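Dermonecrotic toxin (Pasteurella multocida, PDB 2EBF) is a mitogenic dermonecrotic toxin that induces bone resorption and is associated with severe progressive atrophic rhinitis in pigs. Local coordinates at residues Q92-E106 with F118-Y130. Numbering follows the deposited sequence.
Sequences QGLMHELMELIDLYE and FRELRTQLEKALY. With GLC (alpha-D-glucopyranose), chain C.
An antiparallel helical hairpin within the membrane localization domain brings Arg122 of helix 115-129 against Asp103 and Glu106 of helix 88-108, and it illustrates how a salt-bridge network can border an apolar helix interface. The N-to-C directions of the two segments are 151° apart, with axes 9.7 Å apart at closest approach. Arg122, bent at chi3, presents its guanidinium end-on to Glu106: NH1 binds OE1 at 2.9 Å almost in the guanidinium plane, while NH2 binds OE2, and both come from above the carboxylate plane. Arg122 NH1 also donates to Asp103 OD1 at 2.8 Å, a less straight bond (133°). Arg119 NE meets Glu106 OE2 nearly along its C-O axis, so this oxygen is shared by two arginines, which probably favours the ionised carboxylate. Asp103 OD2 is salt-bridged to Lys147, which also hydrogen-bonds the glucose, and lies 3.4 Å from glucose O6.

Phe118 directs its edge at the face of Tyr105, CE1 standing over the ring centre with the planes at 68°; the Tyr105 hydroxyl bonds Ser112. Leu129 fits among Gln92, Met95, His96 and Met99, its CD2 meeting the CE of an extended Met99 tip to tip and making a CH-pi contact over one face of the His96 imidazole. At the imidazole edge, His96 NE2 and Tyr130 OH are joined by a 2.8 Å hydrogen bond. Knobs-into-holes packing of this kind is characteristic of antiparallel helices in a helical bundle.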
# COMPACT_ATOMS: atom_id res chain seq x y z
N GLN A 92 9.54 -17.19 0.77
CA GLN A 92 9.84 -16.38 1.96
C GLN A 92 8.61 -16.25 2.86
O GLN A 92 8.74 -16.21 4.08
CB GLN A 92 10.49 -15.03 1.63
CG GLN A 92 9.65 -13.99 0.86
CD GLN A 92 9.02 -12.91 1.73
OE1 GLN A 92 8.70 -11.81 1.25
NE2 GLN A 92 8.80 -13.21 3.00
N GLY A 93 7.42 -16.22 2.26
CA GLY A 93 6.16 -16.20 3.02
C GLY A 93 6.02 -17.42 3.91
O GLY A 93 5.70 -17.30 5.09
N LEU A 94 6.24 -18.60 3.33
CA LEU A 94 6.23 -19.87 4.07
C LEU A 94 7.29 -19.93 5.18
O LEU A 94 7.04 -20.48 6.26
CB LEU A 94 6.43 -21.03 3.10
CG LEU A 94 5.25 -21.30 2.16
CD1 LEU A 94 5.70 -22.17 0.98
CD2 LEU A 94 4.06 -21.94 2.89
N MET A 95 8.47 -19.40 4.88
CA MET A 95 9.54 -19.32 5.89
C MET A 95 9.14 -18.51 7.10
O MET A 95 9.34 -18.94 8.23
CB MET A 95 10.82 -18.78 5.26
CG MET A 95 11.46 -19.81 4.36
SD MET A 95 12.63 -19.15 3.19
CE MET A 95 14.07 -18.90 4.24
N HIS A 96 8.53 -17.35 6.88
CA HIS A 96 8.01 -16.55 7.99
C HIS A 96 6.92 -17.30 8.78
O HIS A 96 6.90 -17.25 10.00
CB HIS A 96 7.47 -15.19 7.51
CG HIS A 96 8.54 -14.18 7.19
ND1 HIS A 96 8.80 -13.77 5.90
CD2 HIS A 96 9.37 -13.46 7.98
CE1 HIS A 96 9.75 -12.85 5.91
NE2 HIS A 96 10.12 -12.65 7.16
N GLU A 97 6.04 -18.01 8.07
CA GLU A 97 5.02 -18.85 8.70
C GLU A 97 5.65 -19.93 9.60
O GLU A 97 5.18 -20.15 10.73
CB GLU A 97 4.11 -19.49 7.65
CG GLU A 97 3.19 -18.49 6.92
CD GLU A 97 2.41 -19.10 5.76
OE1 GLU A 97 2.53 -20.31 5.51
OE2 GLU A 97 1.65 -18.37 5.08
N LEU A 98 6.71 -20.57 9.11
CA LEU A 98 7.42 -21.58 9.91
C LEU A 98 8.03 -20.98 11.16
O LEU A 98 7.99 -21.59 12.23
CB LEU A 98 8.54 -22.24 9.10
CG LEU A 98 8.80 -23.75 9.30
CD1 LEU A 98 10.19 -24.18 8.85
CD2 LEU A 98 8.44 -24.32 10.69
N MET A 99 8.60 -19.79 11.02
CA MET A 99 9.13 -19.07 12.18
C MET A 99 8.03 -18.92 13.24
O MET A 99 8.26 -19.23 14.40
CB MET A 99 9.67 -17.70 11.79
CG MET A 99 10.96 -17.69 10.96
SD MET A 99 11.38 -15.96 10.65
CE MET A 99 12.65 -16.15 9.43
N GLU A 100 6.84 -18.48 12.83
CA GLU A 100 5.72 -18.35 13.79
C GLU A 100 5.36 -19.69 14.45
O GLU A 100 5.19 -19.74 15.67
CB GLU A 100 4.48 -17.67 13.20
CG GLU A 100 3.33 -17.58 14.25
CD GLU A 100 2.08 -16.86 13.78
OE1 GLU A 100 2.12 -16.10 12.79
OE2 GLU A 100 1.03 -17.05 14.43
N LEU A 101 5.27 -20.77 13.66
CA LEU A 101 4.99 -22.10 14.23
C LEU A 101 5.98 -22.47 15.33
O LEU A 101 5.58 -23.01 16.36
CB LEU A 101 5.00 -23.18 13.14
CG LEU A 101 3.97 -23.07 12.01
CD1 LEU A 101 3.99 -24.32 11.17
CD2 LEU A 101 2.59 -22.82 12.58
N ILE A 102 7.24 -22.17 15.10
CA ILE A 102 8.26 -22.41 16.06
C ILE A 102 8.13 -21.52 17.30
O ILE A 102 8.22 -22.00 18.38
CB ILE A 102 9.65 -22.33 15.44
CG1 ILE A 102 9.79 -23.41 14.38
CG2 ILE A 102 10.69 -22.44 16.44
CD1 ILE A 102 10.97 -23.25 13.55
N ASP A 103 7.90 -20.24 17.09
CA ASP A 103 7.56 -19.31 18.18
C ASP A 103 6.46 -19.86 19.09
O ASP A 103 6.59 -19.88 20.31
CB ASP A 103 7.11 -17.96 17.61
CG ASP A 103 8.23 -17.16 17.00
OD1 ASP A 103 9.43 -17.45 17.23
OD2 ASP A 103 7.90 -16.21 16.25
N LEU A 104 5.36 -20.31 18.47
CA LEU A 104 4.19 -20.79 19.19
C LEU A 104 4.49 -22.09 19.95
O LEU A 104 4.05 -22.25 21.08
CB LEU A 104 3.03 -21.02 18.22
CG LEU A 104 2.37 -19.77 17.60
CD1 LEU A 104 1.39 -20.19 16.51
CD2 LEU A 104 1.66 -18.93 18.66
N TYR A 105 5.23 -22.99 19.31
CA TYR A 105 5.64 -24.24 19.92
C TYR A 105 6.52 -24.00 21.14
O TYR A 105 6.30 -24.60 22.20
CB TYR A 105 6.38 -25.12 18.91
CG TYR A 105 6.76 -26.49 19.44
CD1 TYR A 105 5.93 -27.59 19.20
CD2 TYR A 105 7.94 -26.68 20.16
CE1 TYR A 105 6.28 -28.85 19.66
CE2 TYR A 105 8.29 -27.93 20.63
CZ TYR A 105 7.46 -29.01 20.38
OH TYR A 105 7.80 -30.25 20.85
N GLU A 106 7.50 -23.11 20.99
CA GLU A 106 8.41 -22.71 22.06
C GLU A 106 7.63 -22.14 23.25
O GLU A 106 7.95 -22.41 24.40
CB GLU A 106 9.41 -21.68 21.53
CG GLU A 106 10.45 -21.21 22.51
CD GLU A 106 11.36 -20.15 21.92
OE1 GLU A 106 10.84 -19.15 21.36
OE2 GLU A 106 12.59 -20.31 22.02
N PHE A 118 14.55 -26.99 16.92
CA PHE A 118 13.62 -25.99 16.39
C PHE A 118 14.24 -24.59 16.41
O PHE A 118 14.08 -23.81 15.46
CB PHE A 118 12.29 -26.01 17.17
CG PHE A 118 11.41 -27.20 16.85
CD1 PHE A 118 10.14 -27.31 17.41
CD2 PHE A 118 11.83 -28.22 15.99
CE1 PHE A 118 9.31 -28.41 17.14
CE2 PHE A 118 11.01 -29.31 15.71
CZ PHE A 118 9.75 -29.40 16.29
N ARG A 119 14.96 -24.28 17.48
CA ARG A 119 15.65 -22.99 17.58
C ARG A 119 16.73 -22.84 16.52
O ARG A 119 16.91 -21.76 15.94
CB ARG A 119 16.25 -22.80 18.98
CG ARG A 119 15.20 -22.59 20.07
CD ARG A 119 15.87 -22.42 21.44
NE ARG A 119 14.91 -21.94 22.44
CZ ARG A 119 14.64 -22.55 23.59
NH1 ARG A 119 15.25 -23.68 23.93
NH2 ARG A 119 13.76 -22.01 24.42
N GLU A 120 17.47 -23.92 16.27
CA GLU A 120 18.49 -23.90 15.23
C GLU A 120 17.85 -23.67 13.87
O GLU A 120 18.33 -22.85 13.08
CB GLU A 120 19.32 -25.18 15.24
CG GLU A 120 20.14 -25.41 13.94
CD GLU A 120 21.22 -24.36 13.69
OE1 GLU A 120 21.79 -24.31 12.56
OE2 GLU A 120 21.52 -23.58 14.63
N LEU A 121 16.77 -24.38 13.60
CA LEU A 121 16.02 -24.21 12.36
C LEU A 121 15.50 -22.78 12.21
O LEU A 121 15.58 -22.20 11.12
CB LEU A 121 14.86 -25.20 12.29
CG LEU A 121 13.92 -25.13 11.09
CD1 LEU A 121 14.66 -25.26 9.75
CD2 LEU A 121 12.84 -26.19 11.20
N ARG A 122 14.96 -22.22 13.28
CA ARG A 122 14.46 -20.84 13.25
C ARG A 122 15.58 -19.85 12.90
O ARG A 122 15.39 -18.94 12.10
CB ARG A 122 13.80 -20.46 14.58
CG ARG A 122 13.14 -19.09 14.55
CD ARG A 122 12.36 -18.80 15.83
NE ARG A 122 13.18 -18.97 17.03
CZ ARG A 122 12.69 -19.07 18.27
NH1 ARG A 122 11.39 -19.01 18.49
NH2 ARG A 122 13.52 -19.24 19.29
N THR A 123 16.76 -20.04 13.49
CA THR A 123 17.91 -19.19 13.19
C THR A 123 18.32 -19.33 11.71
O THR A 123 18.65 -18.35 11.05
CB THR A 123 19.08 -19.49 14.14
OG1 THR A 123 18.66 -19.27 15.49
CG2 THR A 123 20.27 -18.57 13.86
N GLN A 124 18.26 -20.56 11.19
CA GLN A 124 18.55 -20.80 9.76
C GLN A 124 17.63 -20.01 8.85
O GLN A 124 18.08 -19.47 7.82
CB GLN A 124 18.44 -22.29 9.40
CG GLN A 124 19.51 -23.17 10.02
CD GLN A 124 19.25 -24.65 9.85
OE1 GLN A 124 20.07 -25.48 10.28
NE2 GLN A 124 18.13 -25.01 9.23
N LEU A 125 16.35 -19.98 9.19
CA LEU A 125 15.36 -19.27 8.40
C LEU A 125 15.64 -17.77 8.47
O LEU A 125 15.56 -17.07 7.47
CB LEU A 125 13.94 -19.56 8.89
CG LEU A 125 13.47 -21.03 8.80
CD1 LEU A 125 12.28 -21.24 9.73
CD2 LEU A 125 13.11 -21.38 7.36
N GLU A 126 15.96 -17.29 9.66
CA GLU A 126 16.29 -15.86 9.82
C GLU A 126 17.48 -15.46 8.94
O GLU A 126 17.45 -14.42 8.27
CB GLU A 126 16.57 -15.53 11.27
CG GLU A 126 15.38 -15.58 12.19
CD GLU A 126 15.79 -15.41 13.64
OE1 GLU A 126 17.00 -15.21 13.89
OE2 GLU A 126 14.93 -15.46 14.53
N LYS A 127 18.51 -16.30 8.93
CA LYS A 127 19.71 -16.04 8.15
C LYS A 127 19.48 -16.18 6.64
O LYS A 127 20.15 -15.52 5.86
CB LYS A 127 20.87 -16.95 8.60
CG LYS A 127 21.33 -16.69 10.03
CD LYS A 127 22.77 -17.16 10.27
CE LYS A 127 22.88 -18.67 10.37
NZ LYS A 127 24.30 -19.11 10.58
N ALA A 128 18.54 -17.04 6.23
CA ALA A 128 18.22 -17.21 4.82
C ALA A 128 17.46 -16.01 4.25
O ALA A 128 17.53 -15.74 3.04
CB ALA A 128 17.42 -18.50 4.60
N LEU A 129 16.71 -15.33 5.12
CA LEU A 129 15.86 -14.20 4.72
C LEU A 129 16.51 -12.83 4.88
O LEU A 129 16.34 -11.95 4.03
CB LEU A 129 14.60 -14.21 5.56
CG LEU A 129 13.31 -14.81 4.99
CD1 LEU A 129 13.51 -15.60 3.70
CD2 LEU A 129 12.65 -15.61 6.06
N TYR A 130 17.21 -12.66 6.00
CA TYR A 130 17.80 -11.38 6.37
C TYR A 130 19.31 -11.49 6.28
O TYR A 130 19.94 -12.19 7.07
CB TYR A 130 17.32 -10.95 7.77
CG TYR A 130 15.81 -10.80 7.80
CD1 TYR A 130 15.20 -9.60 7.42
CD2 TYR A 130 14.98 -11.88 8.16
CE1 TYR A 130 13.82 -9.46 7.43
CE2 TYR A 130 13.59 -11.74 8.16
CZ TYR A 130 13.02 -10.53 7.79
OH TYR A 130 11.66 -10.39 7.77
C1 GLC C . 10.55 -11.51 18.67
C2 GLC C . 9.79 -10.61 19.65
C3 GLC C . 9.81 -11.25 21.04
C4 GLC C . 9.23 -12.66 21.00
C5 GLC C . 9.91 -13.51 19.92
C6 GLC C . 9.17 -14.82 19.70
O1 GLC C . 11.91 -11.57 19.09
O2 GLC C . 10.39 -9.31 19.67
O3 GLC C . 9.08 -10.47 22.00
O4 GLC C . 9.38 -13.28 22.29
O5 GLC C . 9.95 -12.82 18.66
O6 GLC C . 7.85 -14.52 19.23